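Local coordinates for protein salicylate 5-hydroxylase, large oxygenase component (PDB 7C8Z) that hydroxylates salicylate at carbon 5 to give gentisate, as the large oxygenase subunit carrying a Rieske [2Fe-2S] cluster and a mononuclear iron, at residues A[224-236]-A[389-401]. Numbering follows the deposited sequence.
Sequences RQRIPGNWKLMQE and DGEVIEWSQEGFE. With FE (Fe (III) ion), chain J.
Leu233 packs knob-into-hole among Ile393, Ser396, Gln397 and Phe400 of helix 389-401. Its CB lies 3.7 Å from Ile393 CG2, while its CD2 meets the rim of the Phe400 ring at CE2, 3.7 Å away and in the ring plane. Ile393 is the hub on the helix side: its CG2 also touches Ile227 CG2 at 3.8 Å, and the bent Met234 side chain crosses it at about a right angle, Met234 CE 3.5 Å from Ile393 CD1. Where strand 224-227 ends, the lack of side chains at Gly229 and Gly390 is consistent with the close backbones: Gly229 CA is 4.8 Å from Glu394 CA, and Gly390 lies against Ile227. Pro228, centre of an inverse gamma turn, lays its CG 3.4 Å from Glu394 OE2, the extended Glu394 chain crossing the pyrrolidine ring.

This is the catalytic domain of a Rieske oxygenase alpha subunit: strand 217-227 is outermost in this chain's antiparallel sheet, which runs on into another protein's chain through Arg224 and Gln225, and the helix packed on it starts near the mononuclear iron. Asp389 OD1 binds that iron; a water, His243 and His248 complete the site.

One hydrogen bond joins the segments, Asn230 N to Gln397 OE1 at 3.0 Å, bent to 142° at the hydrogen and arriving from above the amide plane. A turn at chi2 (62°) in Gln397 brings OE1 back to this N-H. Asn230 OD1 caps the following helix by accepting from Lys232 N, and its ND2 donates to the carbonyl of His349. Trp395 makes a cation-pi contact and Glu398 a salt bridge with Arg119 of the second subunit.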
ATOM      1  N   ARG A 224       6.754   0.134 -18.966  1.00 18.22           N
ATOM      2  CA  ARG A 224       6.523  -0.880 -17.946  1.00 32.70           C
ATOM      3  C   ARG A 224       5.140  -0.705 -17.343  1.00 26.71           C
ATOM      4  O   ARG A 224       4.705   0.419 -17.080  1.00 23.31           O
ATOM      5  CB  ARG A 224       7.581  -0.817 -16.830  1.00 37.03           C
ATOM      6  CG  ARG A 224       9.026  -0.732 -17.315  1.00 40.40           C
ATOM      7  CD  ARG A 224      10.007  -0.588 -16.160  1.00 31.19           C
ATOM      8  NE  ARG A 224      10.789  -1.806 -16.004  1.00 33.95           N
ATOM      9  CZ  ARG A 224      11.986  -1.992 -16.545  1.00 31.85           C
ATOM     10  NH1 ARG A 224      12.544  -1.032 -17.269  1.00 31.98           N
ATOM     11  NH2 ARG A 224      12.621  -3.140 -16.367  1.00 33.35           N
ATOM     12  N   GLN A 225       4.461  -1.825 -17.107  1.00 37.53           N
ATOM     13  CA  GLN A 225       3.149  -1.757 -16.479  1.00 33.92           C
ATOM     14  C   GLN A 225       2.923  -2.965 -15.584  1.00 29.99           C
ATOM     15  O   GLN A 225       3.287  -4.088 -15.934  1.00 42.61           O
ATOM     16  CB  GLN A 225       2.042  -1.669 -17.532  1.00 25.78           C
ATOM     17  CG  GLN A 225       2.106  -2.747 -18.592  1.00 36.20           C
ATOM     18  CD  GLN A 225       0.982  -2.619 -19.602  1.00 41.34           C
ATOM     19  OE1 GLN A 225       1.172  -2.855 -20.798  1.00 33.88           O
ATOM     20  NE2 GLN A 225      -0.200  -2.236 -19.125  1.00 34.03           N
ATOM     21  N   ARG A 226       2.303  -2.729 -14.440  1.00 29.38           N
ATOM     22  CA  ARG A 226       1.905  -3.793 -13.528  1.00 27.93           C
ATOM     23  C   ARG A 226       0.419  -4.042 -13.751  1.00 45.91           C
ATOM     24  O   ARG A 226      -0.408  -3.158 -13.494  1.00 35.58           O
ATOM     25  CB  ARG A 226       2.194  -3.398 -12.080  1.00 23.67           C
ATOM     26  CG  ARG A 226       1.710  -4.390 -11.038  1.00 30.16           C
ATOM     27  CD  ARG A 226       2.574  -4.304  -9.792  1.00 41.44           C
ATOM     28  NE  ARG A 226       3.980  -4.529 -10.116  1.00 47.62           N
ATOM     29  CZ  ARG A 226       4.992  -3.955  -9.478  1.00 37.48           C
ATOM     30  NH1 ARG A 226       4.755  -3.117  -8.482  1.00 36.40           N
ATOM     31  NH2 ARG A 226       6.239  -4.214  -9.841  1.00 44.18           N
ATOM     32  N   ILE A 227       0.081  -5.226 -14.249  1.00 46.01           N
ATOM     33  CA  ILE A 227      -1.295  -5.587 -14.574  1.00 36.50           C
ATOM     34  C   ILE A 227      -1.767  -6.595 -13.533  1.00 28.74           C
ATOM     35  O   ILE A 227      -1.208  -7.697 -13.449  1.00 37.76           O
ATOM     36  CB  ILE A 227      -1.413  -6.160 -15.996  1.00 32.96           C
ATOM     37  CG1 ILE A 227      -0.761  -5.213 -17.004  1.00 31.83           C
ATOM     38  CG2 ILE A 227      -2.873  -6.384 -16.360  1.00 29.58           C
ATOM     39  CD1 ILE A 227      -0.836  -5.692 -18.426  1.00 29.29           C
ATOM     40  N   PRO A 228      -2.781  -6.273 -12.737  1.00 27.24           N
ATOM     41  CA  PRO A 228      -3.245  -7.167 -11.659  1.00 35.12           C
ATOM     42  C   PRO A 228      -4.164  -8.279 -12.156  1.00 49.68           C
ATOM     43  O   PRO A 228      -5.347  -8.355 -11.800  1.00 49.47           O
ATOM     44  CB  PRO A 228      -3.963  -6.195 -10.709  1.00 30.12           C
ATOM     45  CG  PRO A 228      -3.702  -4.810 -11.239  1.00 18.86           C
ATOM     46  CD  PRO A 228      -3.422  -4.955 -12.677  1.00 19.22           C
ATOM     47  N   GLY A 229      -3.615  -9.156 -13.008  1.00 46.41           N
ATOM     48  CA  GLY A 229      -4.321 -10.341 -13.448  1.00 37.64           C
ATOM     49  C   GLY A 229      -3.361 -11.506 -13.593  1.00 46.28           C
ATOM     50  O   GLY A 229      -2.140 -11.325 -13.623  1.00 39.09           O
ATOM     51  N   ASN A 230      -3.930 -12.708 -13.716  1.00 31.70           N
ATOM     52  CA  ASN A 230      -3.095 -13.890 -13.887  1.00 30.73           C
ATOM     53  C   ASN A 230      -2.322 -13.801 -15.193  1.00 33.41           C
ATOM     54  O   ASN A 230      -2.863 -13.408 -16.230  1.00 37.28           O
ATOM     55  CB  ASN A 230      -3.941 -15.162 -13.865  1.00 44.77           C
ATOM     56  CG  ASN A 230      -3.094 -16.425 -13.835  1.00 39.96           C
ATOM     57  OD1 ASN A 230      -2.733 -16.967 -14.877  1.00 47.58           O
ATOM     58  ND2 ASN A 230      -2.773 -16.896 -12.637  1.00 52.30           N
ATOM     59  N   TRP A 231      -1.052 -14.207 -15.141  1.00 31.49           N
ATOM     60  CA  TRP A 231      -0.154 -14.009 -16.275  1.00 28.88           C
ATOM     61  C   TRP A 231      -0.664 -14.693 -17.533  1.00 31.86           C
ATOM     62  O   TRP A 231      -0.455 -14.185 -18.642  1.00 39.88           O
ATOM     63  CB  TRP A 231       1.242 -14.512 -15.920  1.00 50.83           C
ATOM     64  CG  TRP A 231       1.298 -15.991 -15.752  1.00 51.14           C
ATOM     65  CD1 TRP A 231       1.065 -16.697 -14.607  1.00 46.19           C
ATOM     66  CD2 TRP A 231       1.593 -16.954 -16.766  1.00 46.14           C
ATOM     67  NE1 TRP A 231       1.200 -18.042 -14.846  1.00 47.91           N
ATOM     68  CE2 TRP A 231       1.524 -18.227 -16.165  1.00 45.40           C
ATOM     69  CE3 TRP A 231       1.906 -16.863 -18.125  1.00 45.65           C
ATOM     70  CZ2 TRP A 231       1.758 -19.399 -16.875  1.00 42.69           C
ATOM     71  CZ3 TRP A 231       2.141 -18.029 -18.828  1.00 59.49           C
ATOM     72  CH2 TRP A 231       2.066 -19.281 -18.203  1.00 59.91           C
ATOM     73  N   LYS A 232      -1.326 -15.846 -17.383  1.00 37.50           N
ATOM     74  CA  LYS A 232      -1.859 -16.569 -18.536  1.00 35.04           C
ATOM     75  C   LYS A 232      -2.772 -15.685 -19.376  1.00 37.46           C
ATOM     76  O   LYS A 232      -2.786 -15.785 -20.611  1.00 40.31           O
ATOM     77  CB  LYS A 232      -2.600 -17.819 -18.066  1.00 36.34           C
ATOM     78  CG  LYS A 232      -1.700 -18.854 -17.413  1.00 45.78           C
ATOM     79  CD  LYS A 232      -2.388 -20.205 -17.304  1.00 41.45           C
ATOM     80  CE  LYS A 232      -3.481 -20.180 -16.249  1.00 48.44           C
ATOM     81  NZ  LYS A 232      -2.943 -20.216 -14.858  1.00 35.50           N
ATOM     82  N   LEU A 233      -3.521 -14.789 -18.721  1.00 40.40           N
ATOM     83  CA  LEU A 233      -4.440 -13.914 -19.443  1.00 40.07           C
ATOM     84  C   LEU A 233      -3.723 -13.073 -20.490  1.00 33.77           C
ATOM     85  O   LEU A 233      -4.332 -12.687 -21.494  1.00 44.70           O
ATOM     86  CB  LEU A 233      -5.178 -13.007 -18.464  1.00 27.94           C
ATOM     87  CG  LEU A 233      -6.291 -13.680 -17.672  1.00 35.23           C
ATOM     88  CD1 LEU A 233      -6.897 -12.695 -16.686  1.00 39.89           C
ATOM     89  CD2 LEU A 233      -7.343 -14.228 -18.612  1.00 37.42           C
ATOM     90  N   MET A 234      -2.435 -12.787 -20.291  1.00 28.86           N
ATOM     91  CA  MET A 234      -1.700 -12.045 -21.307  1.00 39.89           C
ATOM     92  C   MET A 234      -1.431 -12.919 -22.522  1.00 39.64           C
ATOM     93  O   MET A 234      -1.662 -12.504 -23.665  1.00 44.87           O
ATOM     94  CB  MET A 234      -0.394 -11.498 -20.731  1.00 44.85           C
ATOM     95  CG  MET A 234       0.404 -10.652 -21.717  1.00 44.27           C
ATOM     96  SD  MET A 234      -0.626  -9.524 -22.676  1.00 44.97           S
ATOM     97  CE  MET A 234      -0.849  -8.161 -21.533  1.00 35.78           C
ATOM     98  N   GLN A 235      -0.966 -14.149 -22.292  1.00 50.48           N
ATOM     99  CA  GLN A 235      -0.779 -15.084 -23.398  1.00 49.06           C
ATOM    100  C   GLN A 235      -2.076 -15.270 -24.171  1.00 36.28           C
ATOM    101  O   GLN A 235      -2.119 -15.083 -25.395  1.00 46.02           O
ATOM    102  CB  GLN A 235      -0.246 -16.416 -22.869  1.00 38.13           C
ATOM    103  CG  GLN A 235       1.232 -16.366 -22.509  1.00 36.96           C
ATOM    104  CD  GLN A 235       2.127 -16.366 -23.739  1.00 58.57           C
ATOM    105  OE1 GLN A 235       1.676 -16.654 -24.849  1.00 53.40           O
ATOM    106  NE2 GLN A 235       3.403 -16.035 -23.546  1.00 49.97           N
ATOM    107  N   GLU A 236      -3.154 -15.604 -23.458  1.00 42.76           N
ATOM    108  CA  GLU A 236      -4.476 -15.664 -24.068  1.00 38.90           C
ATOM    109  C   GLU A 236      -4.740 -14.439 -24.929  1.00 49.35           C
ATOM    110  O   GLU A 236      -5.177 -14.556 -26.080  1.00 44.48           O
ATOM    111  CB  GLU A 236      -5.551 -15.767 -22.987  1.00 34.72           C
ATOM    112  CG  GLU A 236      -5.568 -17.058 -22.213  1.00 48.77           C
ATOM    113  CD  GLU A 236      -6.717 -17.108 -21.229  1.00 42.92           C
ATOM    114  OE1 GLU A 236      -7.696 -16.354 -21.414  1.00 56.42           O
ATOM    115  OE2 GLU A 236      -6.642 -17.896 -20.266  1.00 58.59           O
ATOM    116  N   ASP A 389      -6.046  -3.678 -23.212  1.00 47.65           N
ATOM    117  CA  ASP A 389      -5.641  -5.050 -22.923  1.00 48.69           C
ATOM    118  C   ASP A 389      -5.415  -5.250 -21.432  1.00 41.18           C
ATOM    119  O   ASP A 389      -5.972  -6.173 -20.823  1.00 56.51           O
ATOM    120  CB  ASP A 389      -4.385  -5.400 -23.717  1.00 40.78           C
ATOM    121  CG  ASP A 389      -4.633  -5.423 -25.210  1.00 59.07           C
ATOM    122  OD1 ASP A 389      -5.659  -6.005 -25.630  1.00 52.25           O
ATOM    123  OD2 ASP A 389      -3.810  -4.854 -25.963  1.00 75.31           O
ATOM    124  N   GLY A 390      -4.583  -4.402 -20.828  1.00 37.56           N
ATOM    125  CA  GLY A 390      -4.391  -4.471 -19.391  1.00 37.13           C
ATOM    126  C   GLY A 390      -5.689  -4.296 -18.626  1.00 46.26           C
ATOM    127  O   GLY A 390      -5.932  -4.986 -17.627  1.00 59.57           O
ATOM    128  N   GLU A 391      -6.551  -3.384 -19.090  1.00 33.99           N
ATOM    129  CA  GLU A 391      -7.816  -3.176 -18.388  1.00 40.40           C
ATOM    130  C   GLU A 391      -8.649  -4.456 -18.364  1.00 47.15           C
ATOM    131  O   GLU A 391      -9.093  -4.905 -17.296  1.00 43.11           O
ATOM    132  CB  GLU A 391      -8.597  -2.030 -19.030  1.00 39.67           C
ATOM    133  CG  GLU A 391      -7.866  -0.682 -19.065  1.00 55.10           C
ATOM    134  CD  GLU A 391      -7.804   0.035 -17.722  1.00 68.17           C
ATOM    135  OE1 GLU A 391      -7.660  -0.628 -16.671  1.00 73.30           O
ATOM    136  OE2 GLU A 391      -7.905   1.280 -17.724  1.00 79.62           O
ATOM    137  N   VAL A 392      -8.843  -5.081 -19.531  1.00 38.13           N
ATOM    138  CA  VAL A 392      -9.705  -6.260 -19.588  1.00 44.99           C
ATOM    139  C   VAL A 392      -9.056  -7.435 -18.874  1.00 50.30           C
ATOM    140  O   VAL A 392      -9.758  -8.286 -18.316  1.00 49.33           O
ATOM    141  CB  VAL A 392     -10.097  -6.626 -21.038  1.00 40.05           C
ATOM    142  CG1 VAL A 392     -10.761  -5.447 -21.721  1.00 33.10           C
ATOM    143  CG2 VAL A 392      -8.896  -7.133 -21.842  1.00 41.90           C
ATOM    144  N   ILE A 393      -7.722  -7.503 -18.852  1.00 45.33           N
ATOM    145  CA  ILE A 393      -7.064  -8.587 -18.129  1.00 31.76           C
ATOM    146  C   ILE A 393      -7.309  -8.446 -16.629  1.00 43.35           C
ATOM    147  O   ILE A 393      -7.655  -9.419 -15.941  1.00 44.23           O
ATOM    148  CB  ILE A 393      -5.567  -8.623 -18.481  1.00 28.23           C
ATOM    149  CG1 ILE A 393      -5.389  -9.209 -19.881  1.00 30.26           C
ATOM    150  CG2 ILE A 393      -4.773  -9.431 -17.458  1.00 25.76           C
ATOM    151  CD1 ILE A 393      -3.961  -9.307 -20.318  1.00 39.72           C
ATOM    152  N   GLU A 394      -7.172  -7.226 -16.105  1.00 54.52           N
ATOM    153  CA  GLU A 394      -7.474  -7.002 -14.694  1.00 40.05           C
ATOM    154  C   GLU A 394      -8.928  -7.346 -14.380  1.00 36.46           C
ATOM    155  O   GLU A 394      -9.215  -8.043 -13.397  1.00 34.80           O
ATOM    156  CB  GLU A 394      -7.173  -5.550 -14.315  1.00 34.24           C
ATOM    157  CG  GLU A 394      -7.386  -5.248 -12.845  1.00 48.45           C
ATOM    158  CD  GLU A 394      -6.881  -3.873 -12.446  1.00 49.50           C
ATOM    159  OE1 GLU A 394      -6.535  -3.080 -13.347  1.00 50.75           O
ATOM    160  OE2 GLU A 394      -6.828  -3.590 -11.228  1.00 45.98           O
ATOM    161  N   TRP A 395      -9.859  -6.887 -15.225  1.00 33.55           N
ATOM    162  CA  TRP A 395     -11.276  -7.109 -14.940  1.00 37.37           C
ATOM    163  C   TRP A 395     -11.631  -8.591 -15.025  1.00 50.49           C
ATOM    164  O   TRP A 395     -12.455  -9.088 -14.243  1.00 56.48           O
ATOM    165  CB  TRP A 395     -12.142  -6.275 -15.889  1.00 35.02           C
ATOM    166  CG  TRP A 395     -11.787  -4.809 -15.889  1.00 39.13           C
ATOM    167  CD1 TRP A 395     -11.068  -4.141 -14.941  1.00 32.05           C
ATOM    168  CD2 TRP A 395     -12.125  -3.837 -16.888  1.00 37.77           C
ATOM    169  NE1 TRP A 395     -10.938  -2.820 -15.285  1.00 29.79           N
ATOM    170  CE2 TRP A 395     -11.574  -2.607 -16.479  1.00 38.88           C
ATOM    171  CE3 TRP A 395     -12.837  -3.886 -18.088  1.00 46.03           C
ATOM    172  CZ2 TRP A 395     -11.723  -1.435 -17.222  1.00 36.76           C
ATOM    173  CZ3 TRP A 395     -12.978  -2.723 -18.827  1.00 44.74           C
ATOM    174  CH2 TRP A 395     -12.427  -1.517 -18.391  1.00 34.12           C
ATOM    175  N   SER A 396     -11.005  -9.318 -15.952  1.00 38.50           N
ATOM    176  CA  SER A 396     -11.207 -10.758 -16.022  1.00 36.87           C
ATOM    177  C   SER A 396     -10.704 -11.441 -14.758  1.00 50.07           C
ATOM    178  O   SER A 396     -11.350 -12.362 -14.244  1.00 49.98           O
ATOM    179  CB  SER A 396     -10.496 -11.313 -17.251  1.00 35.62           C
ATOM    180  OG  SER A 396     -10.964 -10.669 -18.421  1.00 53.93           O
ATOM    181  N   GLN A 397      -9.551 -11.004 -14.241  1.00 51.37           N
ATOM    182  CA  GLN A 397      -9.060 -11.579 -12.991  1.00 40.65           C
ATOM    183  C   GLN A 397     -10.040 -11.328 -11.851  1.00 44.46           C
ATOM    184  O   GLN A 397     -10.277 -12.215 -11.016  1.00 49.85           O
ATOM    185  CB  GLN A 397      -7.687 -11.010 -12.648  1.00 31.38           C
ATOM    186  CG  GLN A 397      -7.090 -11.600 -11.378  1.00 28.25           C
ATOM    187  CD  GLN A 397      -6.850 -13.093 -11.476  1.00 28.85           C
ATOM    188  OE1 GLN A 397      -6.514 -13.615 -12.541  1.00 31.81           O
ATOM    189  NE2 GLN A 397      -7.018 -13.791 -10.360  1.00 29.63           N
ATOM    190  N   GLU A 398     -10.613 -10.123 -11.797  1.00 38.70           N
ATOM    191  CA  GLU A 398     -11.618  -9.832 -10.776  1.00 35.13           C
ATOM    192  C   GLU A 398     -12.803 -10.781 -10.895  1.00 34.06           C
ATOM    193  O   GLU A 398     -13.253 -11.369  -9.901  1.00 43.47           O
ATOM    194  CB  GLU A 398     -12.094  -8.384 -10.893  1.00 32.06           C
ATOM    195  CG  GLU A 398     -10.988  -7.351 -10.845  1.00 33.57           C
ATOM    196  CD  GLU A 398     -11.514  -5.934 -10.924  1.00 47.61           C
ATOM    197  OE1 GLU A 398     -10.846  -5.024 -10.394  1.00 51.48           O
ATOM    198  OE2 GLU A 398     -12.598  -5.730 -11.510  1.00 53.41           O
ATOM    199  N   GLY A 399     -13.300 -10.963 -12.120  1.00 46.00           N
ATOM    200  CA  GLY A 399     -14.399 -11.893 -12.338  1.00 42.56           C
ATOM    201  C   GLY A 399     -14.074 -13.300 -11.874  1.00 44.14           C
ATOM    202  O   GLY A 399     -14.883 -13.946 -11.202  1.00 38.18           O
ATOM    203  N   PHE A 400     -12.882 -13.792 -12.225  1.00 37.43           N
ATOM    204  CA  PHE A 400     -12.482 -15.136 -11.813  1.00 45.22           C
ATOM    205  C   PHE A 400     -12.473 -15.261 -10.295  1.00 45.32           C
ATOM    206  O   PHE A 400     -13.050 -16.201  -9.735  1.00 41.26           O
ATOM    207  CB  PHE A 400     -11.105 -15.489 -12.381  1.00 36.27           C
ATOM    208  CG  PHE A 400     -11.027 -15.415 -13.876  1.00 39.45           C
ATOM    209  CD1 PHE A 400     -12.131 -15.715 -14.657  1.00 44.26           C
ATOM    210  CD2 PHE A 400      -9.851 -15.036 -14.503  1.00 41.77           C
ATOM    211  CE1 PHE A 400     -12.062 -15.639 -16.031  1.00 45.03           C
ATOM    212  CE2 PHE A 400      -9.775 -14.958 -15.878  1.00 37.06           C
ATOM    213  CZ  PHE A 400     -10.883 -15.260 -16.643  1.00 43.78           C
ATOM    214  N   GLU A 401     -11.839 -14.306  -9.607  1.00 38.93           N
ATOM    215  CA  GLU A 401     -11.795 -14.371  -8.148  1.00 49.15           C
ATOM    216  C   GLU A 401     -13.185 -14.295  -7.532  1.00 44.70           C
ATOM    217  O   GLU A 401     -13.385 -14.777  -6.412  1.00 38.65           O
ATOM    218  CB  GLU A 401     -10.922 -13.248  -7.586  1.00 32.52           C
ATOM    219  CG  GLU A 401      -9.504 -13.235  -8.115  1.00 31.44           C
ATOM    220  CD  GLU A 401      -8.595 -14.166  -7.348  1.00 43.46           C
ATOM    221  OE1 GLU A 401      -9.100 -14.898  -6.472  1.00 52.47           O
ATOM    222  OE2 GLU A 401      -7.374 -14.159  -7.612  1.00 44.17           O
TER
HETATM  223 FE    FE J 502      -5.633  -6.504 -27.777  1.00 59.32          FE
HETATM  224  O   HOH W   1      -4.631  -5.831 -29.680  1.00 33.03           O